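Local atomic coordinates of DUF1116 domain-containing protein (Enterococcus faecalis, PDB entry 3CLQ), a protein that is of unknown function but belongs to the AllG family and may be related to a subunit of oxamate carbamoyltransferase. Residues Val265-Arg270 with Thr402-Asn407; Pro95-Asp100 with Val257-Arg262. One frame throughout, in Å; residues are numbered along the deposited sequence.

Contact 1. Residues Val265-Arg270 with Thr402-Asn407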
ATOM      1  N   VAL B 265       1.995  33.464  -3.029  1.00 53.07           N
ATOM      2  CA  VAL B 265       1.478  34.766  -3.415  1.00 52.26           C
ATOM      3  C   VAL B 265       0.791  34.673  -4.779  1.00 52.13           C
ATOM      4  O   VAL B 265      -0.282  35.239  -4.978  1.00 51.82           O
ATOM      5  CB  VAL B 265       2.610  35.838  -3.461  1.00 52.86           C
ATOM      6  CG1 VAL B 265       2.064  37.198  -3.855  1.00 52.05           C
ATOM      7  CG2 VAL B 265       3.329  35.943  -2.124  1.00 52.79           C
ATOM      8  N   GLU B 266       1.413  33.965  -5.721  1.00 51.88           N
ATOM      9  CA  GLU B 266       0.869  33.862  -7.070  1.00 52.26           C
ATOM     10  C   GLU B 266       0.753  32.437  -7.574  1.00 53.01           C
ATOM     11  O   GLU B 266       1.542  31.555  -7.217  1.00 53.80           O
ATOM     12  CB  GLU B 266       1.739  34.612  -8.068  1.00 52.81           C
ATOM     13  CG  GLU B 266       1.690  36.115  -7.976  1.00 53.71           C
ATOM     14  CD  GLU B 266       2.083  36.772  -9.281  1.00 54.17           C
ATOM     15  OE1 GLU B 266       3.144  36.417  -9.846  1.00 54.36           O
ATOM     16  OE2 GLU B 266       1.322  37.642  -9.748  1.00 54.65           O
ATOM     17  N   PHE B 267      -0.221  32.223  -8.446  1.00 52.86           N
ATOM     18  CA  PHE B 267      -0.353  30.963  -9.152  1.00 52.11           C
ATOM     19  C   PHE B 267       0.165  31.147 -10.568  1.00 52.41           C
ATOM     20  O   PHE B 267      -0.071  32.198 -11.207  1.00 52.73           O
ATOM     21  CB  PHE B 267      -1.800  30.554  -9.203  1.00 52.14           C
ATOM     22  CG  PHE B 267      -1.987  29.123  -9.333  1.00 53.70           C
ATOM     23  CD1 PHE B 267      -2.301  28.352  -8.226  1.00 54.13           C
ATOM     24  CD2 PHE B 267      -1.817  28.497 -10.563  1.00 54.45           C
ATOM     25  CE1 PHE B 267      -2.467  26.977  -8.354  1.00 53.00           C
ATOM     26  CE2 PHE B 267      -1.989  27.134 -10.687  1.00 53.17           C
ATOM     27  CZ  PHE B 267      -2.317  26.388  -9.579  1.00 52.86           C
ATOM     28  N   GLY B 268       0.876  30.138 -11.060  1.00 51.61           N
ATOM     29  CA  GLY B 268       1.543  30.240 -12.340  1.00 51.00           C
ATOM     30  C   GLY B 268       1.572  28.945 -13.138  1.00 51.53           C
ATOM     31  O   GLY B 268       1.895  27.862 -12.622  1.00 52.34           O
ATOM     32  N   ILE B 269       1.262  29.065 -14.421  1.00 50.53           N
ATOM     33  CA  ILE B 269       1.221  27.915 -15.284  1.00 49.90           C
ATOM     34  C   ILE B 269       2.009  28.153 -16.560  1.00 49.95           C
ATOM     35  O   ILE B 269       2.330  29.279 -16.885  1.00 49.60           O
ATOM     36  CB  ILE B 269      -0.225  27.533 -15.619  1.00 48.72           C
ATOM     37  CG1 ILE B 269      -0.859  28.592 -16.514  1.00 48.64           C
ATOM     38  CG2 ILE B 269      -1.013  27.357 -14.337  1.00 48.19           C
ATOM     39  CD1 ILE B 269      -2.183  28.181 -17.113  1.00 48.18           C
ATOM     40  N   ARG B 270       2.326  27.068 -17.263  1.00 50.91           N
ATOM     41  CA  ARG B 270       2.975  27.129 -18.558  1.00 50.78           C
ATOM     42  C   ARG B 270       2.119  26.296 -19.490  1.00 50.30           C
ATOM     43  O   ARG B 270       1.474  25.355 -19.032  1.00 51.46           O
ATOM     44  CB  ARG B 270       4.374  26.553 -18.440  1.00 51.09           C
ATOM     45  CG  ARG B 270       5.168  27.244 -17.356  1.00 52.65           C
ATOM     46  CD  ARG B 270       6.619  26.958 -17.504  1.00 54.23           C
ATOM     47  NE  ARG B 270       6.821  25.523 -17.380  1.00 56.59           N
ATOM     48  CZ  ARG B 270       7.991  24.910 -17.507  1.00 56.94           C
ATOM     49  NH1 ARG B 270       9.096  25.613 -17.779  1.00 56.72           N
ATOM     50  NH2 ARG B 270       8.041  23.591 -17.366  1.00 57.20           N
ATOM     51  N   THR B 402      -8.679  23.494  -3.473  1.00 55.31           N
ATOM     52  CA  THR B 402      -8.417  24.808  -4.011  1.00 56.60           C
ATOM     53  C   THR B 402      -8.471  24.802  -5.556  1.00 57.60           C
ATOM     54  O   THR B 402      -8.649  23.757  -6.183  1.00 58.06           O
ATOM     55  CB  THR B 402      -7.075  25.354  -3.463  1.00 56.71           C
ATOM     56  OG1 THR B 402      -7.056  26.780  -3.570  1.00 57.76           O
ATOM     57  CG2 THR B 402      -5.878  24.770  -4.190  1.00 56.20           C
ATOM     58  N   ASN B 403      -8.358  25.959  -6.185  1.00 58.49           N
ATOM     59  CA  ASN B 403      -8.282  25.976  -7.646  1.00 59.63           C
ATOM     60  C   ASN B 403      -7.240  26.989  -8.127  1.00 59.63           C
ATOM     61  O   ASN B 403      -6.800  27.846  -7.357  1.00 60.15           O
ATOM     62  CB  ASN B 403      -9.660  26.265  -8.285  1.00 60.46           C
ATOM     63  CG  ASN B 403     -10.791  25.364  -7.731  1.00 61.42           C
ATOM     64  OD1 ASN B 403     -11.282  25.569  -6.619  1.00 62.35           O
ATOM     65  ND2 ASN B 403     -11.225  24.392  -8.528  1.00 61.28           N
ATOM     66  N   PRO B 404      -6.809  26.876  -9.388  1.00 59.42           N
ATOM     67  CA  PRO B 404      -6.069  27.994  -9.945  1.00 58.62           C
ATOM     68  C   PRO B 404      -7.083  29.095 -10.173  1.00 57.86           C
ATOM     69  O   PRO B 404      -8.275  28.818 -10.148  1.00 58.09           O
ATOM     70  CB  PRO B 404      -5.565  27.455 -11.291  1.00 58.85           C
ATOM     71  CG  PRO B 404      -5.784  26.003 -11.261  1.00 58.65           C
ATOM     72  CD  PRO B 404      -6.941  25.767 -10.347  1.00 58.90           C
ATOM     73  N   PRO B 405      -6.626  30.341 -10.374  1.00 57.43           N
ATOM     74  CA  PRO B 405      -7.530  31.462 -10.646  1.00 56.98           C
ATOM     75  C   PRO B 405      -7.940  31.538 -12.121  1.00 56.54           C
ATOM     76  O   PRO B 405      -7.148  31.237 -13.002  1.00 56.84           O
ATOM     77  CB  PRO B 405      -6.682  32.678 -10.274  1.00 56.99           C
ATOM     78  CG  PRO B 405      -5.291  32.261 -10.588  1.00 56.83           C
ATOM     79  CD  PRO B 405      -5.216  30.765 -10.352  1.00 57.18           C
ATOM     80  N   ALA B 406      -9.166  31.960 -12.389  1.00 56.36           N
ATOM     81  CA  ALA B 406      -9.693  31.930 -13.750  1.00 55.50           C
ATOM     82  C   ALA B 406      -8.818  32.628 -14.790  1.00 54.69           C
ATOM     83  O   ALA B 406      -8.645  32.108 -15.893  1.00 54.26           O
ATOM     84  CB  ALA B 406     -11.104  32.502 -13.780  1.00 55.72           C
ATOM     85  N   ASN B 407      -8.269  33.788 -14.427  1.00 54.17           N
ATOM     86  CA  ASN B 407      -7.602  34.693 -15.389  1.00 54.67           C
ATOM     87  C   ASN B 407      -6.442  34.024 -16.116  1.00 54.57           C
ATOM     88  O   ASN B 407      -6.201  34.244 -17.306  1.00 55.05           O
ATOM     89  CB  ASN B 407      -7.080  35.982 -14.700  1.00 54.05           C
ATOM     90  CG  ASN B 407      -5.827  35.724 -13.852  1.00 54.10           C
ATOM     91  OD1 ASN B 407      -5.902  35.081 -12.797  1.00 53.81           O
ATOM     92  ND2 ASN B 407      -4.669  36.183 -14.336  1.00 52.99           N
TER
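F267 lays its ring against P404 and P405, so that an antiparallel beta-sheet meets the loop leading from strand 396-402 into helix 407-419. It is a worked example of how a prolyl pair can receive an aromatic side chain without any polar bond. Along strand 266-271, E266 comes first; its backbone N is bonded to the OD1 of N263 in the preceding turn, and its side chain leans on T281 of the adjoining strand. F267 follows and carries the contact. With CG anti to the backbone N (chi1 -154°), its ring projects from the sheet and runs beside P404, both side chains pointing the same way. The CB of P404 sits over one ring face, 3.9 Å from the centroid of F267 and 21° off the normal, a CH-pi contact displaced toward the rim. On that rim CE2 of F267 is 3.6 Å from CB of P404. Beyond G268, I269 brings its CG2 to the ring edge of F267, in plane, and reaches V408 of helix 407-419. P405 grips the root of the aromatic side chain instead of its end: its CD lies 3.6 Å from CB of F267 and 3.8 Å from CG of F267.

Contact 2. Residues Pro95-Asp100 with Val257-Arg262; sequences PCHEHD and VTTMCR
The imidazole of H97 and the methyl group of T259 meet from opposite directions, a case of a flat polar ring held through its face. The tight part is small. CG2 of T259 stands over the middle of the ring, 3.6 Å from the H97 centroid and only 11° off the normal, which makes a CH-pi contact almost straight above the ring. The threonine is turned with CG2 anti to its own backbone N, presenting the methyl to the ring, while the hydroxyl lies by the CD2 and NE2 side: OG1 of T259 is 3.5 Å from CD2 of H97. That oxygen is engaged elsewhere: a hydrogen bond with NE of R270 on the next strand is its main restraint, a weak one to the carbonyl O of T258 adds little, and together they probably limit the rotation of T259.

Toward C261 the fit is looser. Its SG approaches the H97 ring obliquely, 4.9 Å from the centroid and 45° off the normal, with ND1 of H97 the nearest ring atom at 4.2 Å. No solvent side opens here, since all three touching residues are buried; V102 of a loop and K242 of helix 234-247 also touch H97. The whole is a short 3-10 turn, residues 96-98, docking one histidine onto a strand of an antiparallel beta-sheet.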
ATOM      1  N   PRO B  95      12.914  29.974  -9.841  1.00 51.73           N
ATOM      2  CA  PRO B  95      12.025  28.825  -9.618  1.00 51.76           C
ATOM      3  C   PRO B  95      12.659  27.480  -9.948  1.00 52.97           C
ATOM      4  O   PRO B  95      13.454  27.364 -10.889  1.00 53.24           O
ATOM      5  CB  PRO B  95      10.852  29.091 -10.573  1.00 51.27           C
ATOM      6  CG  PRO B  95      10.908  30.547 -10.883  1.00 51.81           C
ATOM      7  CD  PRO B  95      12.375  30.905 -10.848  1.00 51.12           C
ATOM      8  N   CYS B  96      12.284  26.461  -9.184  1.00 53.95           N
ATOM      9  CA  CYS B  96      12.636  25.109  -9.515  1.00 54.79           C
ATOM     10  C   CYS B  96      12.265  24.805 -10.943  1.00 55.03           C
ATOM     11  O   CYS B  96      12.992  24.098 -11.657  1.00 55.65           O
ATOM     12  CB  CYS B  96      11.888  24.147  -8.618  1.00 55.90           C
ATOM     13  SG  CYS B  96      12.334  24.315  -6.917  1.00 58.28           S
ATOM     14  N   HIS B  97      11.117  25.306 -11.369  1.00 55.08           N
ATOM     15  CA  HIS B  97      10.646  24.909 -12.672  1.00 55.86           C
ATOM     16  C   HIS B  97      11.574  25.295 -13.787  1.00 56.33           C
ATOM     17  O   HIS B  97      11.626  24.615 -14.806  1.00 57.53           O
ATOM     18  CB  HIS B  97       9.240  25.371 -12.927  1.00 56.41           C
ATOM     19  CG  HIS B  97       8.241  24.298 -12.694  1.00 57.95           C
ATOM     20  ND1 HIS B  97       7.537  24.184 -11.518  1.00 58.67           N
ATOM     21  CD2 HIS B  97       7.877  23.244 -13.460  1.00 58.58           C
ATOM     22  CE1 HIS B  97       6.753  23.123 -11.584  1.00 59.34           C
ATOM     23  NE2 HIS B  97       6.943  22.533 -12.750  1.00 58.78           N
ATOM     24  N   GLU B  98      12.348  26.351 -13.574  1.00 56.24           N
ATOM     25  CA  GLU B  98      13.232  26.844 -14.600  1.00 55.81           C
ATOM     26  C   GLU B  98      14.598  26.183 -14.570  1.00 55.58           C
ATOM     27  O   GLU B  98      15.482  26.535 -15.349  1.00 53.90           O
ATOM     28  CB  GLU B  98      13.361  28.341 -14.482  1.00 56.79           C
ATOM     29  CG  GLU B  98      12.088  29.055 -14.792  1.00 57.44           C
ATOM     30  CD  GLU B  98      12.306  30.531 -14.891  1.00 58.13           C
ATOM     31  OE1 GLU B  98      11.299  31.266 -14.946  1.00 58.93           O
ATOM     32  OE2 GLU B  98      13.487  30.956 -14.907  1.00 58.59           O
ATOM     33  N   HIS B  99      14.747  25.208 -13.677  1.00 56.24           N
ATOM     34  CA  HIS B  99      15.938  24.364 -13.629  1.00 56.02           C
ATOM     35  C   HIS B  99      15.538  22.904 -13.632  1.00 56.35           C
ATOM     36  O   HIS B  99      16.211  22.055 -13.047  1.00 55.78           O
ATOM     37  CB  HIS B  99      16.763  24.677 -12.394  1.00 56.33           C
ATOM     38  CG  HIS B  99      17.344  26.050 -12.408  1.00 57.12           C
ATOM     39  ND1 HIS B  99      18.613  26.315 -12.875  1.00 57.93           N
ATOM     40  CD2 HIS B  99      16.823  27.242 -12.037  1.00 57.24           C
ATOM     41  CE1 HIS B  99      18.863  27.607 -12.765  1.00 57.18           C
ATOM     42  NE2 HIS B  99      17.791  28.191 -12.260  1.00 57.50           N
ATOM     43  N   ASP B 100      14.417  22.618 -14.282  1.00 56.81           N
ATOM     44  CA  ASP B 100      13.994  21.246 -14.467  1.00 56.27           C
ATOM     45  C   ASP B 100      13.805  20.560 -13.130  1.00 55.38           C
ATOM     46  O   ASP B 100      13.960  19.349 -13.031  1.00 56.31           O
ATOM     47  CB  ASP B 100      15.016  20.494 -15.343  1.00 57.01           C
ATOM     48  CG  ASP B 100      15.017  20.997 -16.790  1.00 58.04           C
ATOM     49  OD1 ASP B 100      13.990  21.583 -17.200  1.00 58.29           O
ATOM     50  OD2 ASP B 100      16.018  20.819 -17.517  1.00 58.23           O
ATOM     51  N   VAL B 257      -1.631  22.296 -20.567  1.00 51.33           N
ATOM     52  CA  VAL B 257      -0.935  22.860 -19.409  1.00 51.82           C
ATOM     53  C   VAL B 257       0.218  21.967 -18.997  1.00 52.11           C
ATOM     54  O   VAL B 257       0.013  20.810 -18.730  1.00 52.85           O
ATOM     55  CB  VAL B 257      -1.881  22.986 -18.208  1.00 51.72           C
ATOM     56  CG1 VAL B 257      -1.137  23.500 -17.004  1.00 52.32           C
ATOM     57  CG2 VAL B 257      -3.010  23.934 -18.527  1.00 51.50           C
ATOM     58  N   THR B 258       1.436  22.477 -18.933  1.00 52.66           N
ATOM     59  CA  THR B 258       2.533  21.591 -18.537  1.00 53.06           C
ATOM     60  C   THR B 258       3.162  21.892 -17.178  1.00 53.86           C
ATOM     61  O   THR B 258       4.155  21.258 -16.806  1.00 55.14           O
ATOM     62  CB  THR B 258       3.606  21.589 -19.577  1.00 52.68           C
ATOM     63  OG1 THR B 258       4.088  22.925 -19.746  1.00 51.80           O
ATOM     64  CG2 THR B 258       3.028  21.109 -20.881  1.00 53.43           C
ATOM     65  N   THR B 259       2.577  22.840 -16.449  1.00 53.14           N
ATOM     66  CA  THR B 259       3.020  23.243 -15.118  1.00 53.73           C
ATOM     67  C   THR B 259       1.852  23.930 -14.374  1.00 54.70           C
ATOM     68  O   THR B 259       1.184  24.830 -14.917  1.00 54.66           O
ATOM     69  CB  THR B 259       4.167  24.310 -15.200  1.00 54.14           C
ATOM     70  OG1 THR B 259       5.357  23.747 -15.769  1.00 54.02           O
ATOM     71  CG2 THR B 259       4.485  24.889 -13.818  1.00 53.92           C
HETATM   72  N   MSE B 260       1.608  23.540 -13.136  1.00 54.02           N
HETATM   73  CA  MSE B 260       0.790  24.358 -12.269  1.00 55.65           C
HETATM   74  C   MSE B 260       1.592  24.474 -11.002  1.00 54.64           C
HETATM   75  O   MSE B 260       2.045  23.461 -10.464  1.00 54.38           O
HETATM   76  CB  MSE B 260      -0.586  23.748 -12.002  1.00 55.86           C
HETATM   77  CG  MSE B 260      -1.528  23.830 -13.185  1.00 57.86           C
HETATM   78 SE   MSE B 260      -3.398  23.301 -12.801  0.70 60.38          SE
HETATM   79  CE  MSE B 260      -2.926  21.593 -11.946  1.00 59.82           C
ATOM     80  N   CYS B 261       1.803  25.702 -10.541  1.00 53.47           N
ATOM     81  CA  CYS B 261       2.607  25.905  -9.350  1.00 52.55           C
ATOM     82  C   CYS B 261       2.277  27.219  -8.685  1.00 52.45           C
ATOM     83  O   CYS B 261       1.654  28.097  -9.283  1.00 52.04           O
ATOM     84  CB  CYS B 261       4.097  25.836  -9.672  1.00 52.15           C
ATOM     85  SG  CYS B 261       4.627  27.094 -10.826  1.00 52.43           S
ATOM     86  N   ARG B 262       2.694  27.344  -7.432  1.00 52.13           N
ATOM     87  CA  ARG B 262       2.381  28.527  -6.658  1.00 52.11           C
ATOM     88  C   ARG B 262       3.492  28.790  -5.649  1.00 52.36           C
ATOM     89  O   ARG B 262       4.220  27.872  -5.268  1.00 52.16           O
ATOM     90  CB  ARG B 262       1.026  28.377  -5.963  1.00 50.90           C
ATOM     91  CG  ARG B 262       0.827  27.051  -5.329  1.00 50.82           C
ATOM     92  CD  ARG B 262       0.147  26.078  -6.268  1.00 51.18           C
ATOM     93  NE  ARG B 262      -0.636  25.115  -5.502  1.00 52.49           N
ATOM     94  CZ  ARG B 262      -0.167  23.949  -5.055  1.00 53.11           C
ATOM     95  NH1 ARG B 262      -0.945  23.146  -4.340  1.00 53.56           N
ATOM     96  NH2 ARG B 262       1.077  23.582  -5.318  1.00 52.96           N
TER

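In the fold
From the N terminus, the chain leaves strand 92-95 through the turn of contact 2, then runs through 156 residues rich in helix before strand 257-263 returns to it and closes the first loop. A short turn leads straight into strand 266-271, where contact 1 opens; a second excursion of 131 residues ends at the loop before helix 407-419. The two loops are therefore in series, neither nesting nor crossing. They meet in the sheet, because their strands are antiparallel neighbours: N of G268 lies 2.8 Å from O of C261, a probable hydrogen bond. Through this hairpin the 3-10 turn at 96-98 is tied to the C-terminal loop and helix.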